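PDB 4GL8: oligopeptide ABC transporter OppAIV, which probably binds oligopeptides as the periplasmic solute-binding component of an ABC transporter that brings peptides into the Borrelia cell. Local coordinates for residues A[332-346]-A[475-487]. Sequence-based numbering, arbitrary orientation.
Sequences RATPDYIDYSYKSNL and QEILKKAEAIIIE
The Y342 ring is sandwiched between K479, whose CD lies 4.2 Å from the ring centroid in a CH-pi contact, and the R332 guanidinium on the opposite face, while E482 OE2 and Y340 CE2 sit at its edge. Y342 CE1 lies over the centre of the R332 guanidinium, whose edge meets E482 OE1, T334 OG1 and D336 OD1. Y340 turns its edge to Q475 O and E482 OE2, and Y340 CE1 packs 3.6 Å from L478 CB. E482, with CG anti to the backbone N (chi1 -169°), thrusts its carboxylate into the loop. Y340 OH and Y342 OH each donate to E482 OE2 at 2.7 Å, from opposite faces of the carboxylate plane. R332 NE meets E482 OE1 at 3.1 Å in a salt bridge, on the syn side and somewhat out of that plane; A333 N donates to E482 OE1 at 2.9 Å, and T334 N adds a weak bond. Four bonds, two to each oxygen, should hold the buried carboxylate in one rotation and probably stabilise its charge. Toward the later turns of the helix, I486 CG2 meets A333 CB at 3.8 Å, and F494 of strand 492-504 touches both residues. The R332-D336-E482 salt-bridge network fastens the loop before helix 351-361 to helix 471-489 in this family 5 solute-binding protein.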
loop_
_atom_site.group_PDB
_atom_site.type_symbol
_atom_site.label_atom_id
_atom_site.label_comp_id
_atom_site.label_asym_id
_atom_site.label_seq_id
_atom_site.Cartn_x
_atom_site.Cartn_y
_atom_site.Cartn_z
ATOM N N ARG A 332 0.344 6.362 -17.156
ATOM C CA ARG A 332 1.203 5.309 -16.620
ATOM C C ARG A 332 0.586 4.568 -15.455
ATOM O O ARG A 332 -0.225 5.114 -14.697
ATOM C CB ARG A 332 2.574 5.858 -16.163
ATOM C CG ARG A 332 3.492 6.390 -17.282
ATOM C CD ARG A 332 4.418 5.336 -17.875
ATOM N NE ARG A 332 5.190 4.715 -16.812
ATOM C CZ ARG A 332 6.322 5.183 -16.287
ATOM N NH1 ARG A 332 6.925 6.261 -16.767
ATOM N NH2 ARG A 332 6.889 4.529 -15.284
ATOM N N ALA A 333 1.017 3.314 -15.317
ATOM C CA ALA A 333 0.609 2.434 -14.217
ATOM C C ALA A 333 1.618 2.393 -13.060
ATOM O O ALA A 333 1.318 1.892 -11.984
ATOM C CB ALA A 333 0.409 1.030 -14.770
ATOM N N THR A 334 2.844 2.845 -13.297
ATOM C CA THR A 334 3.875 2.829 -12.259
ATOM C C THR A 334 4.487 4.218 -12.109
ATOM O O THR A 334 4.528 4.978 -13.056
ATOM C CB THR A 334 5.030 1.875 -12.604
ATOM O OG1 THR A 334 5.817 2.459 -13.633
ATOM C CG2 THR A 334 4.521 0.505 -13.102
ATOM N N PRO A 335 4.984 4.538 -10.909
ATOM C CA PRO A 335 5.855 5.686 -10.808
ATOM C C PRO A 335 7.169 5.377 -11.532
ATOM O O PRO A 335 7.395 4.223 -11.926
ATOM C CB PRO A 335 6.106 5.826 -9.315
ATOM C CG PRO A 335 5.127 4.933 -8.639
ATOM C CD PRO A 335 4.782 3.869 -9.615
ATOM N N ASP A 336 7.999 6.404 -11.710
ATOM C CA ASP A 336 9.364 6.241 -12.209
ATOM C C ASP A 336 10.283 5.870 -11.055
ATOM O O ASP A 336 10.041 6.270 -9.918
ATOM C CB ASP A 336 9.866 7.532 -12.851
ATOM C CG ASP A 336 9.164 7.855 -14.170
ATOM O OD1 ASP A 336 8.725 6.950 -14.932
ATOM O OD2 ASP A 336 9.051 9.053 -14.442
ATOM N N TYR A 337 11.306 5.073 -11.345
ATOM C CA TYR A 337 12.361 4.721 -10.371
ATOM C C TYR A 337 13.703 4.896 -11.069
ATOM O O TYR A 337 13.745 5.059 -12.279
ATOM C CB TYR A 337 12.227 3.275 -9.850
ATOM C CG TYR A 337 10.894 2.957 -9.239
ATOM C CD1 TYR A 337 10.728 2.933 -7.855
ATOM C CD2 TYR A 337 9.770 2.684 -10.050
ATOM C CE1 TYR A 337 9.492 2.636 -7.302
ATOM C CE2 TYR A 337 8.534 2.382 -9.505
ATOM C CZ TYR A 337 8.392 2.377 -8.140
ATOM O OH TYR A 337 7.176 2.119 -7.593
ATOM N N ILE A 338 14.784 4.872 -10.297
ATOM C CA ILE A 338 16.143 5.077 -10.819
ATOM C C ILE A 338 16.434 4.211 -12.058
ATOM O O ILE A 338 16.999 4.691 -13.040
ATOM C CB ILE A 338 17.209 4.818 -9.700
ATOM C CG1 ILE A 338 18.656 5.039 -10.196
ATOM C CG2 ILE A 338 17.079 3.415 -9.104
ATOM C CD1 ILE A 338 19.283 6.327 -9.698
ATOM N N ASP A 339 16.042 2.941 -11.998
ATOM C CA ASP A 339 16.245 2.000 -13.084
ATOM C C ASP A 339 15.007 1.793 -13.969
ATOM O O ASP A 339 15.028 0.952 -14.829
ATOM C CB ASP A 339 16.683 0.651 -12.506
ATOM C CG ASP A 339 18.165 0.637 -12.057
ATOM O OD1 ASP A 339 19.003 1.419 -12.606
ATOM O OD2 ASP A 339 18.476 -0.192 -11.155
ATOM N N TYR A 340 13.951 2.570 -13.782
ATOM C CA TYR A 340 12.727 2.421 -14.563
ATOM C C TYR A 340 12.044 3.768 -14.764
ATOM O O TYR A 340 11.158 4.165 -14.027
ATOM C CB TYR A 340 11.775 1.422 -13.890
ATOM C CG TYR A 340 10.617 1.020 -14.772
ATOM C CD1 TYR A 340 10.806 0.121 -15.805
ATOM C CD2 TYR A 340 9.336 1.559 -14.587
ATOM C CE1 TYR A 340 9.776 -0.243 -16.643
ATOM C CE2 TYR A 340 8.289 1.203 -15.433
ATOM C CZ TYR A 340 8.525 0.288 -16.450
ATOM O OH TYR A 340 7.536 -0.098 -17.296
ATOM N N SER A 341 12.481 4.494 -15.769
ATOM C CA SER A 341 11.967 5.824 -16.018
ATOM C C SER A 341 12.055 6.143 -17.480
ATOM O O SER A 341 12.984 5.747 -18.160
ATOM C CB SER A 341 12.760 6.857 -15.229
ATOM O OG SER A 341 14.136 6.558 -15.313
ATOM N N TYR A 342 11.056 6.872 -17.949
ATOM C CA TYR A 342 10.889 7.165 -19.360
ATOM C C TYR A 342 9.653 8.056 -19.514
ATOM O O TYR A 342 8.828 8.185 -18.602
ATOM C CB TYR A 342 10.758 5.872 -20.193
ATOM C CG TYR A 342 9.479 5.063 -19.958
ATOM C CD1 TYR A 342 9.339 4.214 -18.869
ATOM C CD2 TYR A 342 8.422 5.141 -20.857
ATOM C CE1 TYR A 342 8.168 3.462 -18.691
ATOM C CE2 TYR A 342 7.271 4.407 -20.695
ATOM C CZ TYR A 342 7.132 3.570 -19.614
ATOM O OH TYR A 342 5.945 2.866 -19.501
ATOM N N LYS A 343 9.563 8.696 -20.662
ATOM C CA LYS A 343 8.509 9.631 -20.938
ATOM C C LYS A 343 7.608 8.942 -21.948
ATOM O O LYS A 343 8.036 8.653 -23.057
ATOM C CB LYS A 343 9.117 10.917 -21.514
ATOM N N SER A 344 6.384 8.608 -21.567
ATOM C CA SER A 344 5.446 8.095 -22.567
ATOM C C SER A 344 4.909 9.303 -23.355
ATOM O O SER A 344 4.718 10.395 -22.792
ATOM C CB SER A 344 4.334 7.265 -21.929
ATOM O OG SER A 344 3.525 8.037 -21.055
ATOM N N ASN A 345 4.695 9.119 -24.657
ATOM C CA ASN A 345 4.134 10.183 -25.498
ATOM C C ASN A 345 2.604 10.253 -25.407
ATOM O O ASN A 345 1.971 10.916 -26.222
ATOM C CB ASN A 345 4.548 9.971 -26.963
ATOM N N LEU A 346 2.014 9.590 -24.410
ATOM C CA LEU A 346 0.598 9.216 -24.455
ATOM C C LEU A 346 -0.352 10.366 -24.127
ATOM O O LEU A 346 -0.124 11.142 -23.211
ATOM C CB LEU A 346 0.318 8.026 -23.522
ATOM C CG LEU A 346 1.058 6.729 -23.873
ATOM C CD1 LEU A 346 0.912 5.682 -22.778
ATOM C CD2 LEU A 346 0.594 6.170 -25.209
ATOM N N GLN A 475 14.380 -3.923 -17.584
ATOM C CA GLN A 475 13.682 -2.663 -17.816
ATOM C C GLN A 475 12.846 -2.743 -19.101
ATOM O O GLN A 475 11.688 -2.324 -19.099
ATOM C CB GLN A 475 14.668 -1.489 -17.921
ATOM C CG GLN A 475 13.965 -0.144 -17.914
ATOM C CD GLN A 475 14.861 1.038 -18.281
ATOM O OE1 GLN A 475 16.059 0.886 -18.568
ATOM N NE2 GLN A 475 14.272 2.238 -18.261
ATOM N N GLU A 476 13.426 -3.279 -20.183
ATOM C CA GLU A 476 12.722 -3.295 -21.473
ATOM C C GLU A 476 11.557 -4.277 -21.437
ATOM O O GLU A 476 10.491 -3.991 -21.961
ATOM C CB GLU A 476 13.638 -3.668 -22.647
ATOM C CG GLU A 476 14.653 -2.599 -23.035
ATOM C CD GLU A 476 14.026 -1.256 -23.408
ATOM O OE1 GLU A 476 13.183 -1.253 -24.346
ATOM O OE2 GLU A 476 14.388 -0.214 -22.764
ATOM N N ILE A 477 11.770 -5.444 -20.839
ATOM C CA ILE A 477 10.671 -6.387 -20.646
ATOM C C ILE A 477 9.526 -5.737 -19.848
ATOM O O ILE A 477 8.354 -5.832 -20.244
ATOM C CB ILE A 477 11.169 -7.650 -19.955
ATOM C CG1 ILE A 477 12.195 -8.388 -20.831
ATOM C CG2 ILE A 477 10.019 -8.586 -19.614
ATOM C CD1 ILE A 477 13.162 -9.211 -20.016
ATOM N N LEU A 478 9.863 -5.038 -18.764
ATOM C CA LEU A 478 8.838 -4.370 -17.939
ATOM C C LEU A 478 8.091 -3.327 -18.724
ATOM O O LEU A 478 6.873 -3.246 -18.606
ATOM C CB LEU A 478 9.391 -3.793 -16.629
ATOM C CG LEU A 478 9.933 -4.891 -15.680
ATOM C CD1 LEU A 478 10.618 -4.292 -14.477
ATOM C CD2 LEU A 478 8.847 -5.830 -15.209
ATOM N N LYS A 479 8.806 -2.554 -19.541
ATOM C CA LYS A 479 8.165 -1.533 -20.368
ATOM C C LYS A 479 7.165 -2.151 -21.363
ATOM O O LYS A 479 6.116 -1.586 -21.557
ATOM C CB LYS A 479 9.184 -0.689 -21.141
ATOM C CG LYS A 479 9.939 0.368 -20.337
ATOM C CD LYS A 479 10.801 1.241 -21.275
ATOM C CE LYS A 479 12.084 1.687 -20.589
ATOM N NZ LYS A 479 12.897 2.747 -21.279
ATOM N N LYS A 480 7.495 -3.281 -21.996
ATOM C CA LYS A 480 6.532 -3.977 -22.882
ATOM C C LYS A 480 5.300 -4.506 -22.113
ATOM O O LYS A 480 4.202 -4.470 -22.608
ATOM C CB LYS A 480 7.201 -5.119 -23.689
ATOM N N ALA A 481 5.472 -4.978 -20.890
ATOM C CA ALA A 481 4.305 -5.407 -20.081
ATOM C C ALA A 481 3.387 -4.212 -19.727
ATOM O O ALA A 481 2.169 -4.237 -19.922
ATOM C CB ALA A 481 4.765 -6.128 -18.825
ATOM N N GLU A 482 3.984 -3.144 -19.246
ATOM C CA GLU A 482 3.231 -1.953 -18.913
ATOM C C GLU A 482 2.486 -1.393 -20.123
ATOM O O GLU A 482 1.361 -0.914 -19.976
ATOM C CB GLU A 482 4.136 -0.852 -18.335
ATOM C CG GLU A 482 3.311 0.275 -17.736
ATOM C CD GLU A 482 4.114 1.379 -17.079
ATOM O OE1 GLU A 482 3.458 2.202 -16.409
ATOM O OE2 GLU A 482 5.364 1.450 -17.268
ATOM N N ALA A 483 3.109 -1.418 -21.303
ATOM C CA ALA A 483 2.461 -0.905 -22.505
ATOM C C ALA A 483 1.172 -1.643 -22.794
ATOM O O ALA A 483 0.250 -1.044 -23.310
ATOM C CB ALA A 483 3.372 -0.999 -23.717
ATOM N N ILE A 484 1.111 -2.935 -22.480
ATOM C CA ILE A 484 -0.101 -3.719 -22.707
ATOM C C ILE A 484 -1.255 -3.197 -21.854
ATOM O O ILE A 484 -2.357 -3.019 -22.356
ATOM C CB ILE A 484 0.113 -5.230 -22.421
ATOM C CG1 ILE A 484 1.052 -5.861 -23.452
ATOM C CG2 ILE A 484 -1.199 -5.985 -22.411
ATOM C CD1 ILE A 484 1.505 -7.232 -23.034
ATOM N N ILE A 485 -1.027 -2.975 -20.569
ATOM C CA ILE A 485 -2.096 -2.418 -19.716
ATOM C C ILE A 485 -2.399 -0.927 -19.954
ATOM O O ILE A 485 -3.558 -0.549 -19.941
ATOM C CB ILE A 485 -1.892 -2.716 -18.222
ATOM C CG1 ILE A 485 -0.636 -2.052 -17.679
ATOM C CG2 ILE A 485 -1.886 -4.235 -18.026
ATOM C CD1 ILE A 485 -0.294 -2.471 -16.262
ATOM N N ILE A 486 -1.387 -0.096 -20.199
ATOM C CA ILE A 486 -1.643 1.348 -20.419
ATOM C C ILE A 486 -2.006 1.816 -21.835
ATOM O O ILE A 486 -2.643 2.854 -21.941
ATOM C CB ILE A 486 -0.533 2.278 -19.809
ATOM C CG1 ILE A 486 0.743 2.314 -20.640
ATOM C CG2 ILE A 486 -0.191 1.851 -18.386
ATOM C CD1 ILE A 486 1.799 3.228 -20.036
ATOM N N GLU A 487 -1.600 1.104 -22.898
ATOM C CA GLU A 487 -1.954 1.477 -24.307
ATOM C C GLU A 487 -2.867 0.505 -25.050
ATOM O O GLU A 487 -3.344 0.849 -26.120
ATOM C CB GLU A 487 -0.739 1.581 -25.247
ATOM C CG GLU A 487 0.576 2.073 -24.669
ATOM C CD GLU A 487 1.661 2.304 -25.762
ATOM O OE1 GLU A 487 2.852 2.362 -25.402
ATOM O OE2 GLU A 487 1.350 2.442 -26.976
#